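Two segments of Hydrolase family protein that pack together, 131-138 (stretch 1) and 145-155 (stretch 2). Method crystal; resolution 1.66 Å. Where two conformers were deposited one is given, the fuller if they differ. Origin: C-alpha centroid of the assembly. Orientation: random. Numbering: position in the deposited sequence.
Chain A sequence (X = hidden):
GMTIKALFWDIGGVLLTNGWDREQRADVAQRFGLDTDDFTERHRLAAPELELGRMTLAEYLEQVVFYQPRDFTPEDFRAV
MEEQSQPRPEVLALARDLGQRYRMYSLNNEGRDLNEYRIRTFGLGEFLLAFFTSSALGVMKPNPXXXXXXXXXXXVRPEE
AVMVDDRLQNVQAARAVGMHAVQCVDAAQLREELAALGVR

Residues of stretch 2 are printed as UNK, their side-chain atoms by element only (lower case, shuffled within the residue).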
# COMPACT_ATOMS: atom_id res chain seq x y z
N PHE A 131 6.20 -4.89 -7.71
CA PHE A 131 5.55 -3.95 -6.82
C PHE A 131 5.23 -2.66 -7.56
O PHE A 131 6.09 -1.82 -7.72
CB PHE A 131 6.44 -3.67 -5.60
CG PHE A 131 6.59 -4.87 -4.70
CD1 PHE A 131 7.50 -5.86 -4.99
CD2 PHE A 131 5.76 -5.00 -3.59
CE1 PHE A 131 7.61 -6.97 -4.17
CE2 PHE A 131 5.84 -6.10 -2.76
CZ PHE A 131 6.75 -7.12 -3.07
N PHE A 132 3.98 -2.56 -8.00
CA PHE A 132 3.52 -1.39 -8.77
C PHE A 132 3.05 -0.36 -7.76
O PHE A 132 1.88 -0.20 -7.46
CB PHE A 132 2.43 -1.80 -9.77
CG PHE A 132 2.87 -2.92 -10.68
CD1 PHE A 132 4.11 -2.92 -11.26
CD2 PHE A 132 2.01 -3.96 -10.95
CE1 PHE A 132 4.51 -3.98 -12.10
CE2 PHE A 132 2.40 -5.01 -11.82
CZ PHE A 132 3.66 -5.03 -12.36
N THR A 133 4.06 0.31 -7.22
CA THR A 133 3.91 1.23 -6.11
C THR A 133 3.93 2.68 -6.57
O THR A 133 4.70 3.07 -7.45
CB THR A 133 5.01 1.00 -5.09
OG1 THR A 133 5.03 -0.39 -4.69
CG2 THR A 133 4.81 1.92 -3.87
N SER A 134 3.10 3.48 -5.92
CA SER A 134 2.95 4.89 -6.30
C SER A 134 4.25 5.67 -6.40
O SER A 134 4.43 6.50 -7.29
CB SER A 134 2.03 5.64 -5.33
OG SER A 134 2.51 5.53 -3.99
N SER A 135 5.13 5.41 -5.46
CA SER A 135 6.41 6.16 -5.35
C SER A 135 7.39 5.78 -6.44
O SER A 135 8.33 6.50 -6.73
CB SER A 135 7.00 6.04 -3.95
OG SER A 135 7.17 4.68 -3.57
N ALA A 136 7.15 4.62 -7.04
CA ALA A 136 7.96 4.19 -8.18
C ALA A 136 7.41 4.69 -9.52
O ALA A 136 8.16 5.00 -10.42
CB ALA A 136 8.08 2.65 -8.20
N LEU A 137 6.08 4.73 -9.62
CA LEU A 137 5.38 4.98 -10.88
C LEU A 137 4.89 6.39 -11.09
O LEU A 137 4.57 6.78 -12.22
CB LEU A 137 4.20 4.02 -11.01
CG LEU A 137 4.67 2.56 -11.11
CD1 LEU A 137 3.47 1.59 -11.10
CD2 LEU A 137 5.55 2.27 -12.32
N GLY A 138 4.82 7.16 -10.02
CA GLY A 138 4.41 8.57 -10.16
C GLY A 138 2.92 8.84 -10.35
O GLY A 138 2.52 9.95 -10.69
N UNK A 145 -5.70 5.68 -14.12
CA UNK A 145 -4.41 5.47 -14.82
C UNK A 145 -3.50 4.48 -14.07
O UNK A 145 -2.68 3.79 -14.68
c UNK A 145 -3.67 6.80 -15.02
N UNK A 146 -3.61 4.44 -12.75
CA UNK A 146 -2.75 3.52 -11.97
C UNK A 146 -3.12 2.07 -12.29
O UNK A 146 -2.27 1.20 -12.46
c UNK A 146 -2.93 3.77 -10.49
c UNK A 146 -2.28 2.84 -9.58
c UNK A 146 0.22 2.65 -7.89
se UNK A 146 -0.33 2.85 -9.81
N UNK A 147 -4.42 1.82 -12.33
CA UNK A 147 -4.91 0.47 -12.60
C UNK A 147 -4.48 0.03 -14.00
O UNK A 147 -4.01 -1.09 -14.23
c UNK A 147 -6.95 -0.06 -8.67
c UNK A 147 -6.44 0.37 -12.39
c UNK A 147 -7.31 1.89 -10.57
c UNK A 147 -7.45 1.18 -8.31
c UNK A 147 -7.63 2.14 -9.25
c UNK A 147 -6.84 0.62 -10.97
c UNK A 147 -6.63 -0.32 -10.00
o UNK A 147 -7.77 1.47 -7.00
N UNK A 148 -4.66 0.94 -14.94
CA UNK A 148 -4.32 0.67 -16.34
C UNK A 148 -2.81 0.41 -16.48
O UNK A 148 -2.38 -0.44 -17.23
n UNK A 148 -8.31 2.47 -18.61
n UNK A 148 -9.09 4.41 -17.67
c UNK A 148 -9.32 3.23 -18.21
c UNK A 148 -6.90 2.80 -18.40
n UNK A 148 -10.56 2.84 -18.42
c UNK A 148 -4.79 1.80 -17.28
c UNK A 148 -6.33 1.92 -17.29
N UNK A 149 -2.04 1.15 -15.71
CA UNK A 149 -0.56 1.00 -15.76
C UNK A 149 -0.17 -0.38 -15.24
O UNK A 149 0.66 -1.10 -15.81
c UNK A 149 0.10 2.11 -14.97
c UNK A 149 2.08 3.40 -14.23
c UNK A 149 2.24 1.98 -16.41
c UNK A 149 1.62 2.12 -14.98
N UNK A 150 -0.84 -0.80 -14.19
CA UNK A 150 -0.54 -2.11 -13.59
C UNK A 150 -0.81 -3.23 -14.60
O UNK A 150 -0.02 -4.16 -14.79
N UNK A 151 -1.95 -3.11 -15.26
CA UNK A 151 -2.35 -4.06 -16.29
C UNK A 151 -1.34 -4.08 -17.44
O UNK A 151 -0.95 -5.15 -17.97
c UNK A 151 -3.74 -3.72 -16.85
c UNK A 151 -5.01 -5.44 -15.42
c UNK A 151 -4.88 -3.95 -15.86
c UNK A 151 -6.20 -3.43 -16.45
N UNK A 152 -0.92 -2.90 -17.84
CA UNK A 152 0.05 -2.75 -18.93
C UNK A 152 1.40 -3.39 -18.59
O UNK A 152 2.01 -4.08 -19.40
o UNK A 152 -1.00 -0.74 -19.79
c UNK A 152 1.31 -1.14 -20.42
c UNK A 152 0.24 -1.27 -19.31
N UNK A 153 1.82 -3.20 -17.35
CA UNK A 153 3.14 -3.75 -16.91
C UNK A 153 3.07 -5.25 -16.79
O UNK A 153 4.02 -5.96 -17.15
c UNK A 153 3.63 -3.09 -15.61
c UNK A 153 3.91 -1.58 -15.76
c UNK A 153 4.14 -1.00 -14.37
c UNK A 153 5.11 -1.37 -16.70
N UNK A 154 1.95 -5.74 -16.29
CA UNK A 154 1.77 -7.21 -16.14
C UNK A 154 1.41 -7.91 -17.44
O UNK A 154 1.54 -9.14 -17.58
c UNK A 154 0.70 -7.53 -15.06
N UNK A 155 1.00 -7.12 -18.41
CA UNK A 155 0.48 -7.63 -19.70
C UNK A 155 -0.64 -8.65 -19.55
O UNK A 155 -0.56 -9.80 -19.99
n UNK A 155 1.27 -4.94 -21.99
o UNK A 155 1.01 -6.75 -23.27
c UNK A 155 1.58 -8.13 -20.62
c UNK A 155 1.48 -6.20 -22.25
c UNK A 155 2.33 -6.97 -21.25

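Position 145 carries one carbon and nothing further, out of reach of stretch 1, so it is alanine, A145. Position 146 has an unbranched chain of two carbons, a selenium and a final carbon, which identifies selenomethionine, M146. Its CA-to-CB bond points sideways, yet the chain's end comes nearer: CE of M146 lies 3.3 Å from O of F132 and 3.6 Å from N of S134, while SE of M146 is 4.2 Å from CD1 of L137.

At position 147 one carbon leads to a six-carbon ring bearing an oxygen, out of reach of stretch 1; this is tyrosine, Y147. Position 148 has three carbons, a nitrogen, then a carbon with two more nitrogens: a guanidinium, hence arginine, R148, also out of reach. Four carbons forked at the second define position 149 as leucine, L149. With chi1 t and chi2 p, it brings CD2 of L149 to 3.9 Å from CD1 of L137.

Position 150 has no side-chain atoms and is glycine, G150. Its CA is 6.3 Å from CA of F132, the nearest such pair in the register, and an ideal CB here would sit 4.0 Å from CD2 of F132. Position 151 again shows four carbons forked at the second, with CA-to-CB pointing away from stretch 1: leucine, L151. At 152, one carbon carries an oxygen and a carbon, giving threonine, T152; its OG1 donates a hydrogen bond to O of R148 (2.9 Å), within the helix.

The same forked four-carbon pattern at 153 gives leucine, L153, now directed toward stretch 1. CD1 of L153 is 3.7 Å from CD1 of F132 and 4.1 Å from CD2 of L137. A single carbon at 154 means alanine, A154, whose CB is 4.4 Å from CE2 of F132. Position 155 has three carbons, the third bearing one oxygen and one nitrogen: glutamine, Q155. Its phi is positive, and NE2 of Q155 donates to O of T152 (2.8 Å, 164°).

The contact is a packing of apolar side chains, with no hydrogen bond between the stretches. Strand 131-133 runs nearly antiparallel to the helix (156°), their axes approaching to 9.6 Å. F132 points toward the helix and is buried beside G150, L153 and A154, its ring meeting them obliquely; CE2 of F132 is 3.9 Å from O of G150. L137 extends the apolar patch to M146, L149 and L153. Together the two sides bury 362 Å².

Stretch 2, residues 145-155: AMYRLGLTLAQ
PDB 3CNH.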